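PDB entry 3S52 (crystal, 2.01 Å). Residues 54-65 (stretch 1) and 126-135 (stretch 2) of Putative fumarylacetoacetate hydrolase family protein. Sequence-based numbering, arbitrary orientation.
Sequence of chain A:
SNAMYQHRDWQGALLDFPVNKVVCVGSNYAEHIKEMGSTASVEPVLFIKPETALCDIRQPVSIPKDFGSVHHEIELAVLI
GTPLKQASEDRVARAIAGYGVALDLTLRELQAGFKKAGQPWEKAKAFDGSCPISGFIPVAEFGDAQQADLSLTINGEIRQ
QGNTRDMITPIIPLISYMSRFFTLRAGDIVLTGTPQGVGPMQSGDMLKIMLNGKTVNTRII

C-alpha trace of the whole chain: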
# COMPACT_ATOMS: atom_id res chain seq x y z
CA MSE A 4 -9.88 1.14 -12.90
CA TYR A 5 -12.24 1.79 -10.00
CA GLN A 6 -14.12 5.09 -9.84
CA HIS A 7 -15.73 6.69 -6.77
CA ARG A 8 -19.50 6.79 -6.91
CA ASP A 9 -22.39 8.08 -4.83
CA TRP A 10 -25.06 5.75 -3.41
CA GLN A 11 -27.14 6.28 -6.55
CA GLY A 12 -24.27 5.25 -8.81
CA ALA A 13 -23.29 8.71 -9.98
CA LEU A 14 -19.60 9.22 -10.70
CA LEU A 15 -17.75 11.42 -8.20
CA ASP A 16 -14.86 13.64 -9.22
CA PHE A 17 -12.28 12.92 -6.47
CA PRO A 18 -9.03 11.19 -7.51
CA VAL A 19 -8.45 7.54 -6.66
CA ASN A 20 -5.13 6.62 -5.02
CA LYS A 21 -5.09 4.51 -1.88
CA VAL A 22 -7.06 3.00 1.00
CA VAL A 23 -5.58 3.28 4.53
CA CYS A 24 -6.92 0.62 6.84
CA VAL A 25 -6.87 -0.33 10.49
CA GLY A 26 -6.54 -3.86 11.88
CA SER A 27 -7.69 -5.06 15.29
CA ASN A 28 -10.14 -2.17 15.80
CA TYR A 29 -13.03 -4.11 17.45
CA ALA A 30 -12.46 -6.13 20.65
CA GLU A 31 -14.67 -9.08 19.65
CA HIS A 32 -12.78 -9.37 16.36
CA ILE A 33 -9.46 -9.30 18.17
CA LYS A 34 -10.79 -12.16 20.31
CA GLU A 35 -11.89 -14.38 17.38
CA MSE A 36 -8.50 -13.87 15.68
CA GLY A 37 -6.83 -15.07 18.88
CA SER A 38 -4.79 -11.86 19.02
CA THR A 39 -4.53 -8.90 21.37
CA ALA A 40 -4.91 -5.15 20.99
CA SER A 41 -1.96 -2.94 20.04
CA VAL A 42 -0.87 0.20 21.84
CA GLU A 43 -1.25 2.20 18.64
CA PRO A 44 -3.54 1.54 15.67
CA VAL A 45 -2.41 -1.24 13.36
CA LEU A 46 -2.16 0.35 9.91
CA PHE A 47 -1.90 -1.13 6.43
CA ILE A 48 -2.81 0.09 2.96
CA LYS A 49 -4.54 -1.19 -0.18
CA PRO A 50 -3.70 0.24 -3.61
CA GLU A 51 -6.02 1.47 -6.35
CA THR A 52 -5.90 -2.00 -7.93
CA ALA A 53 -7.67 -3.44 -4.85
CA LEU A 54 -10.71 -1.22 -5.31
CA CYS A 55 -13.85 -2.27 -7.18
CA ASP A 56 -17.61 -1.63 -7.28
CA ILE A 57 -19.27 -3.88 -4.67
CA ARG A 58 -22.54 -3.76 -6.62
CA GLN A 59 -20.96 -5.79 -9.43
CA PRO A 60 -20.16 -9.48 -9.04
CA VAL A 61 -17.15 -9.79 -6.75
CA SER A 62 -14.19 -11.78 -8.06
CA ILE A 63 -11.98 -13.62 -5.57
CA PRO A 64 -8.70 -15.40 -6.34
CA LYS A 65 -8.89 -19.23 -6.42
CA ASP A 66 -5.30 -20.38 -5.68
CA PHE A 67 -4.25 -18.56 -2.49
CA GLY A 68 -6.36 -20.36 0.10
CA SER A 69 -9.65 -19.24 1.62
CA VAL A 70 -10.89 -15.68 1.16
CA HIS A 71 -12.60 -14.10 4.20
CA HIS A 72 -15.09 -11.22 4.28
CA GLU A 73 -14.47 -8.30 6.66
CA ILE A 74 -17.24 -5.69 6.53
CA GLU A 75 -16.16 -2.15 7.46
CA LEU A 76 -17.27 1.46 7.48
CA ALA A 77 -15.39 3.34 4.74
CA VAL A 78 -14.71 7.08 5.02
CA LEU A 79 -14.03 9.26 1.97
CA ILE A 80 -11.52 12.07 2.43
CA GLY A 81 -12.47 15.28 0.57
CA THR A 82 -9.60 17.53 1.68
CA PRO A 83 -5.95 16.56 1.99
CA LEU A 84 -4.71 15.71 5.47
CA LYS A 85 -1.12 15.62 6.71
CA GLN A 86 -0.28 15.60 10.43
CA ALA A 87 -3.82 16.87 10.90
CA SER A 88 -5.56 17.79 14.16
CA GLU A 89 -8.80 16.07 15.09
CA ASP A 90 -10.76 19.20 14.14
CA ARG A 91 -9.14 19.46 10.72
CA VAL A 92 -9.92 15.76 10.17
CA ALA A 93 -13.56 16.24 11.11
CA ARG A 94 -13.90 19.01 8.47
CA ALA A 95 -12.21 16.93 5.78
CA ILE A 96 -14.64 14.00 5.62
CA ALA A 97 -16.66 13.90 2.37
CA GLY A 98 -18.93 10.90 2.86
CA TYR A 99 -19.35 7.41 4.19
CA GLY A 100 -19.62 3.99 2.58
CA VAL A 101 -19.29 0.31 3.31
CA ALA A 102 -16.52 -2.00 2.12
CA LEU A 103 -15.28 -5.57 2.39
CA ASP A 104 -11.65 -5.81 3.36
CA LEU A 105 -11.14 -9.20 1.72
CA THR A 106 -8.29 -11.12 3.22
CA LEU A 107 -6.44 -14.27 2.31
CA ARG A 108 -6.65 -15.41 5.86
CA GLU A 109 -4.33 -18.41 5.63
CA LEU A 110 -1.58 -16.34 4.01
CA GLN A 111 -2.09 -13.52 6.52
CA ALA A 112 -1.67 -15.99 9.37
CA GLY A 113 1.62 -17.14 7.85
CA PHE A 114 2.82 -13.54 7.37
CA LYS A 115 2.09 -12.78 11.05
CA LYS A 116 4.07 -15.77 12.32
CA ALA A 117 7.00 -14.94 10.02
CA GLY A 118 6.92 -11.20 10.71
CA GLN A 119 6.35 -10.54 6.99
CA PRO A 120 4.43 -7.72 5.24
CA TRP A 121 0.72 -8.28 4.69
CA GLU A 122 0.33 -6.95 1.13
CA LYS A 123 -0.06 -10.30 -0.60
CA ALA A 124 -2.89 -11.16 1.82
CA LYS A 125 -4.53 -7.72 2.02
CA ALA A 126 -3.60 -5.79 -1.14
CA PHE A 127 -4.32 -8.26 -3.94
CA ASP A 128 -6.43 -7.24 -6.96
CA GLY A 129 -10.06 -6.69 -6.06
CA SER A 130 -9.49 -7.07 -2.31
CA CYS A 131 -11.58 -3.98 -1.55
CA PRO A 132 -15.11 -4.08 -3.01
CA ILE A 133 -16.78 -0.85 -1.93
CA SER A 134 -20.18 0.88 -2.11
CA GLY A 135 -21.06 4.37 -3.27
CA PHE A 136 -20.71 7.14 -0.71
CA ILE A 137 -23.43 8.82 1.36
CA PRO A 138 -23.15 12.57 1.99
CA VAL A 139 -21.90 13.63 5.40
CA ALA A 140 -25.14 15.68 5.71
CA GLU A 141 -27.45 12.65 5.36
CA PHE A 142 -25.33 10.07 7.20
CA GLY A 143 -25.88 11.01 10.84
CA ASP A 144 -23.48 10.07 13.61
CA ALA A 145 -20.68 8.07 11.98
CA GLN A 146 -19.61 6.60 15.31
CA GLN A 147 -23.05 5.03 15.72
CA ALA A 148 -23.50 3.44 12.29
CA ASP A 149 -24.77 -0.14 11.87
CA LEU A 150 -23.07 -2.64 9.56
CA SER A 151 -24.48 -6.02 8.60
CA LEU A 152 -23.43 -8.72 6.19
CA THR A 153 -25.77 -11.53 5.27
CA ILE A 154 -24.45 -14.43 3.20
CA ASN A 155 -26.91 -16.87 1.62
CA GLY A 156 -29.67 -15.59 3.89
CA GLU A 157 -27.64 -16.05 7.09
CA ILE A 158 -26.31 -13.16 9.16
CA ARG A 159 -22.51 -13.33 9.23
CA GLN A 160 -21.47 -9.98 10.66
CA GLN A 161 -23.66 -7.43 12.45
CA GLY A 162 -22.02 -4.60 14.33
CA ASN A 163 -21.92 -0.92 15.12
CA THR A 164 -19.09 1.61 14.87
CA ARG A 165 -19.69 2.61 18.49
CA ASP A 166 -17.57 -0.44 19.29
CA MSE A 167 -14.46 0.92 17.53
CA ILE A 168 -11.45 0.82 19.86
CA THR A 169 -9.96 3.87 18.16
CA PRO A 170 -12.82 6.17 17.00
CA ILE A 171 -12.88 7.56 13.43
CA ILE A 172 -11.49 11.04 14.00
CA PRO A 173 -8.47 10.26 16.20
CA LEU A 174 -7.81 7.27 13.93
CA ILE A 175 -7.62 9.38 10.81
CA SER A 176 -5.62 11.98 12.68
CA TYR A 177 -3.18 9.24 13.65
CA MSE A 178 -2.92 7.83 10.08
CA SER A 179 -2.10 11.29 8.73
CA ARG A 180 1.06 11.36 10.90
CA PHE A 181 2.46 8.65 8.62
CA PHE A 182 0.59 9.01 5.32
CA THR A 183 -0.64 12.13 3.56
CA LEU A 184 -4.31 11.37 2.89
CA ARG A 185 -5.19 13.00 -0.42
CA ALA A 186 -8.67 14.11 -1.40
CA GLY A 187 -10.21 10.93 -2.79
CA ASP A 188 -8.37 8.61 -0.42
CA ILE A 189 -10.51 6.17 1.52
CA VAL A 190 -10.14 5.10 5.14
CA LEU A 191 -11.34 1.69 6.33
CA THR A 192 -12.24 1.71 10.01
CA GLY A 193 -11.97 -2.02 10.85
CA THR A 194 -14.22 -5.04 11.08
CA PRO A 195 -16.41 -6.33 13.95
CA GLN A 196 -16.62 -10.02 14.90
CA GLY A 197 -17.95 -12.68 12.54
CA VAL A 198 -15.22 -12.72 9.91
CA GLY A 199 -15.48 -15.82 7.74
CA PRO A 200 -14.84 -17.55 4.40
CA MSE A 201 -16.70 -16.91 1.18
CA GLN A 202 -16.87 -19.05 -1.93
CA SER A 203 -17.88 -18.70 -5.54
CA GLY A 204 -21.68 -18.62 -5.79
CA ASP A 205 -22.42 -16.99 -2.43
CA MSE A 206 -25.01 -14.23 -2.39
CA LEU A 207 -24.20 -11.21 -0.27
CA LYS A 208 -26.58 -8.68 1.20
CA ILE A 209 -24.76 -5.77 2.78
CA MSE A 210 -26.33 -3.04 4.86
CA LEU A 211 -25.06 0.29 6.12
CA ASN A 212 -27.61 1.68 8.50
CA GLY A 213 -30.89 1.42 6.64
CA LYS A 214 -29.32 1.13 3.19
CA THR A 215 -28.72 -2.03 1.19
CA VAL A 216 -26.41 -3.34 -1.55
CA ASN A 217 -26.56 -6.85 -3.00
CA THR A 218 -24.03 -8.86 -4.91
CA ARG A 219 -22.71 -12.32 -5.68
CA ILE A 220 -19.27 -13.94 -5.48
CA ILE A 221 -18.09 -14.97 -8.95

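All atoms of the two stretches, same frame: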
# COMPACT_ATOMS: atom_id res chain seq x y z
N LEU A 54 -9.37 -1.79 -5.34
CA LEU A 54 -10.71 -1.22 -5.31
C LEU A 54 -11.59 -1.66 -6.47
O LEU A 54 -11.15 -1.73 -7.60
CB LEU A 54 -10.62 0.31 -5.29
CG LEU A 54 -10.26 0.92 -3.94
CD1 LEU A 54 -9.64 2.31 -4.10
CD2 LEU A 54 -11.48 0.97 -3.03
N CYS A 55 -12.86 -1.94 -6.16
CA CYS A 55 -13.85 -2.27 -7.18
C CYS A 55 -15.27 -1.97 -6.69
O CYS A 55 -15.48 -1.73 -5.49
CB CYS A 55 -13.72 -3.72 -7.65
SG CYS A 55 -13.77 -4.94 -6.33
N ASP A 56 -16.22 -1.96 -7.61
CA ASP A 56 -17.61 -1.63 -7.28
C ASP A 56 -18.28 -2.86 -6.64
O ASP A 56 -18.48 -3.89 -7.29
CB ASP A 56 -18.31 -1.22 -8.57
CG ASP A 56 -19.78 -0.87 -8.37
OD1 ASP A 56 -20.33 -1.08 -7.27
OD2 ASP A 56 -20.39 -0.38 -9.34
N ILE A 57 -18.65 -2.75 -5.37
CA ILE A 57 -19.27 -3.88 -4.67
C ILE A 57 -20.58 -4.32 -5.33
O ILE A 57 -20.99 -5.47 -5.19
CB ILE A 57 -19.47 -3.56 -3.17
CG1 ILE A 57 -19.49 -4.86 -2.34
CG2 ILE A 57 -20.70 -2.68 -2.94
CD1 ILE A 57 -19.17 -4.62 -0.86
N ARG A 58 -21.24 -3.42 -6.05
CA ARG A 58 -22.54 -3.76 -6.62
C ARG A 58 -22.41 -4.74 -7.78
O ARG A 58 -23.38 -5.37 -8.17
CB ARG A 58 -23.28 -2.51 -7.07
CG ARG A 58 -23.46 -1.49 -5.96
CD ARG A 58 -24.07 -0.21 -6.47
NE ARG A 58 -25.53 -0.28 -6.56
CZ ARG A 58 -26.31 0.77 -6.81
NH1 ARG A 58 -25.77 1.97 -7.00
NH2 ARG A 58 -27.62 0.62 -6.88
N GLN A 59 -21.22 -4.84 -8.35
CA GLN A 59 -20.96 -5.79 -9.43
C GLN A 59 -20.51 -7.11 -8.82
O GLN A 59 -20.00 -7.14 -7.69
CB GLN A 59 -19.85 -5.25 -10.35
CG GLN A 59 -20.24 -4.01 -11.12
CD GLN A 59 -21.36 -4.29 -12.10
OE1 GLN A 59 -21.18 -5.02 -13.08
NE2 GLN A 59 -22.52 -3.72 -11.83
N PRO A 60 -20.67 -8.21 -9.57
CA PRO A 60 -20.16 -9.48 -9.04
C PRO A 60 -18.72 -9.34 -8.57
O PRO A 60 -17.90 -8.69 -9.21
CB PRO A 60 -20.24 -10.43 -10.24
CG PRO A 60 -21.34 -9.86 -11.09
CD PRO A 60 -21.24 -8.36 -10.92
N VAL A 61 -18.43 -9.95 -7.42
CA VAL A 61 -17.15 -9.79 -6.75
C VAL A 61 -16.25 -10.98 -7.01
O VAL A 61 -16.53 -12.09 -6.58
CB VAL A 61 -17.37 -9.63 -5.23
CG1 VAL A 61 -16.04 -9.57 -4.48
CG2 VAL A 61 -18.22 -8.37 -4.94
N SER A 62 -15.16 -10.74 -7.73
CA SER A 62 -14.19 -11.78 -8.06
C SER A 62 -13.25 -12.03 -6.89
O SER A 62 -12.76 -11.08 -6.27
CB SER A 62 -13.38 -11.35 -9.28
OG SER A 62 -12.25 -12.18 -9.46
N ILE A 63 -12.98 -13.29 -6.58
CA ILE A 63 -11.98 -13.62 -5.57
C ILE A 63 -10.95 -14.58 -6.18
O ILE A 63 -11.29 -15.37 -7.06
CB ILE A 63 -12.64 -14.25 -4.34
CG1 ILE A 63 -13.25 -15.61 -4.67
CG2 ILE A 63 -13.71 -13.31 -3.77
CD1 ILE A 63 -13.79 -16.35 -3.44
N PRO A 64 -9.68 -14.49 -5.74
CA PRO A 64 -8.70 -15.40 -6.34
C PRO A 64 -8.94 -16.85 -5.89
O PRO A 64 -9.42 -17.05 -4.78
CB PRO A 64 -7.35 -14.88 -5.82
CG PRO A 64 -7.66 -14.14 -4.58
CD PRO A 64 -9.07 -13.59 -4.74
N LYS A 65 -8.67 -17.82 -6.77
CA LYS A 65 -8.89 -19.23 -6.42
C LYS A 65 -7.70 -20.03 -5.86
O LYS A 65 -7.91 -21.11 -5.30
CB LYS A 65 -9.48 -19.98 -7.63
CG LYS A 65 -10.83 -19.45 -8.14
CD LYS A 65 -11.85 -19.27 -7.01
CE LYS A 65 -13.20 -18.76 -7.52
NZ LYS A 65 -13.14 -17.37 -8.08
N ALA A 126 -3.69 -6.78 -0.05
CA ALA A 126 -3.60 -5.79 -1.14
C ALA A 126 -3.88 -6.32 -2.53
O ALA A 126 -3.76 -5.57 -3.51
CB ALA A 126 -2.27 -5.05 -1.10
N PHE A 127 -4.21 -7.60 -2.64
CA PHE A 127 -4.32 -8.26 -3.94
C PHE A 127 -5.46 -7.63 -4.76
O PHE A 127 -6.34 -6.95 -4.22
CB PHE A 127 -4.55 -9.77 -3.76
CG PHE A 127 -5.79 -10.11 -2.99
CD1 PHE A 127 -7.00 -10.30 -3.64
CD2 PHE A 127 -5.75 -10.23 -1.60
CE1 PHE A 127 -8.16 -10.61 -2.91
CE2 PHE A 127 -6.89 -10.52 -0.87
CZ PHE A 127 -8.10 -10.71 -1.51
N ASP A 128 -5.43 -7.85 -6.08
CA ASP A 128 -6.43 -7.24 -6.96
C ASP A 128 -7.83 -7.55 -6.48
O ASP A 128 -8.14 -8.69 -6.16
CB ASP A 128 -6.30 -7.78 -8.39
CG ASP A 128 -5.08 -7.25 -9.11
OD1 ASP A 128 -4.38 -6.37 -8.55
OD2 ASP A 128 -4.84 -7.71 -10.25
N GLY A 129 -8.67 -6.52 -6.43
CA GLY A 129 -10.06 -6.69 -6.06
C GLY A 129 -10.30 -6.98 -4.59
O GLY A 129 -11.40 -7.38 -4.22
N SER A 130 -9.32 -6.72 -3.73
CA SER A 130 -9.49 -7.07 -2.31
C SER A 130 -10.29 -6.02 -1.52
O SER A 130 -10.39 -6.09 -0.30
CB SER A 130 -8.15 -7.25 -1.61
OG SER A 130 -7.47 -6.01 -1.58
N CYS A 131 -10.80 -5.02 -2.22
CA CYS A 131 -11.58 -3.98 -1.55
C CYS A 131 -12.79 -3.54 -2.38
O CYS A 131 -12.84 -2.43 -2.91
CB CYS A 131 -10.69 -2.78 -1.19
SG CYS A 131 -11.52 -1.57 -0.11
N PRO A 132 -13.79 -4.42 -2.49
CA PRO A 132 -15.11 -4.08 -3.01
C PRO A 132 -15.74 -3.03 -2.12
O PRO A 132 -15.77 -3.22 -0.90
CB PRO A 132 -15.91 -5.38 -2.84
CG PRO A 132 -14.89 -6.45 -2.64
CD PRO A 132 -13.72 -5.79 -1.97
N ILE A 133 -16.25 -1.96 -2.72
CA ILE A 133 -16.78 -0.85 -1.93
C ILE A 133 -18.05 -0.27 -2.56
O ILE A 133 -18.23 -0.31 -3.79
CB ILE A 133 -15.71 0.25 -1.76
CG1 ILE A 133 -16.20 1.36 -0.83
CG2 ILE A 133 -15.32 0.82 -3.10
CD1 ILE A 133 -15.04 2.16 -0.24
N SER A 134 -18.93 0.25 -1.70
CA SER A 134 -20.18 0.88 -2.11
C SER A 134 -19.96 2.31 -2.60
O SER A 134 -18.85 2.84 -2.57
CB SER A 134 -21.14 0.94 -0.90
OG SER A 134 -20.67 1.87 0.09
N GLY A 135 -21.05 2.94 -3.03
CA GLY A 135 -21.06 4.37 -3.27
C GLY A 135 -21.03 5.07 -1.92
O GLY A 135 -21.26 4.44 -0.89
O HOH W 1 -13.19 -8.53 -5.77

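Followed from its N-terminal end, stretch 2 first meets stretch 1 at F127; A126 lies out of reach. The F127 CA-to-CB bond points toward stretch 1, and its ring, with chi1 at 59°, touches P64: F127 CE1 lies 3.6 Å from P64 CD. The proline approaches the ring obliquely, and the contact is apolar.

F127 also opens a type II beta turn that runs to S130, closed by a backbone hydrogen bond from S130 N to F127 O at 3.0 Å. G129 occupies the turn at phi/psi 73/17, and a positive phi by itself favours glycine. Its carbonyl faces stretch 1 but has no direct hydrogen bond there. Instead water 1 bridges the two backbones, donating to G129 O and to S62 O, with its oxygen 2.6 Å from each. C55 SG also approaches G129 O, at 4.0 Å, a distance consistent with packing.

The S130 CA-to-CB bond points away, and the strand pairing begins at C131. Strands 54-56 and 131-133 run in the same sense, their axes 36° apart, and the bridges L54 with C131, C55 with P132 and D56 with I133 are all parallel. C131 O accepts a hydrogen bond from C55 N at 3.3 Å with an N-H...O angle of 153°, and also receives a CA-H...O contact from L54 CA at 3.4 Å. The side chains of L54 and C131 share one face of the sheet, where L54 CD2 lies 3.9 Å from C131 SG.

P132 has no amide hydrogen to donate, yet it has the largest covered area of any residue in the contact, 80 Å². Its CA sits 3.4 Å from C55 O in a second CA-H...O contact. Its ring lies on the same face as the C55 side chain and packs against three residues: P132 CB is 4.1 Å from C55 SG and 3.7 Å from I57 CG1, while P132 CG is 3.8 Å from V61 CG1.

I133 supplies the two shortest interstrand hydrogen bonds. I133 N donates to C55 O at 2.9 Å (154°), and I133 O accepts from I57 N at 2.9 Å with a nearly linear angle of 175°. I133 thus hydrogen-bonds to residues flanking D56, as expected for parallel pairing. Although its CA-to-CB bond points away, I133 CG2 still reaches L54 CD2 at 3.8 Å.

Beyond the pairing, S134 N lies 3.6 Å from I57 CG2, a packing contact. G135 makes no contact with stretch 1.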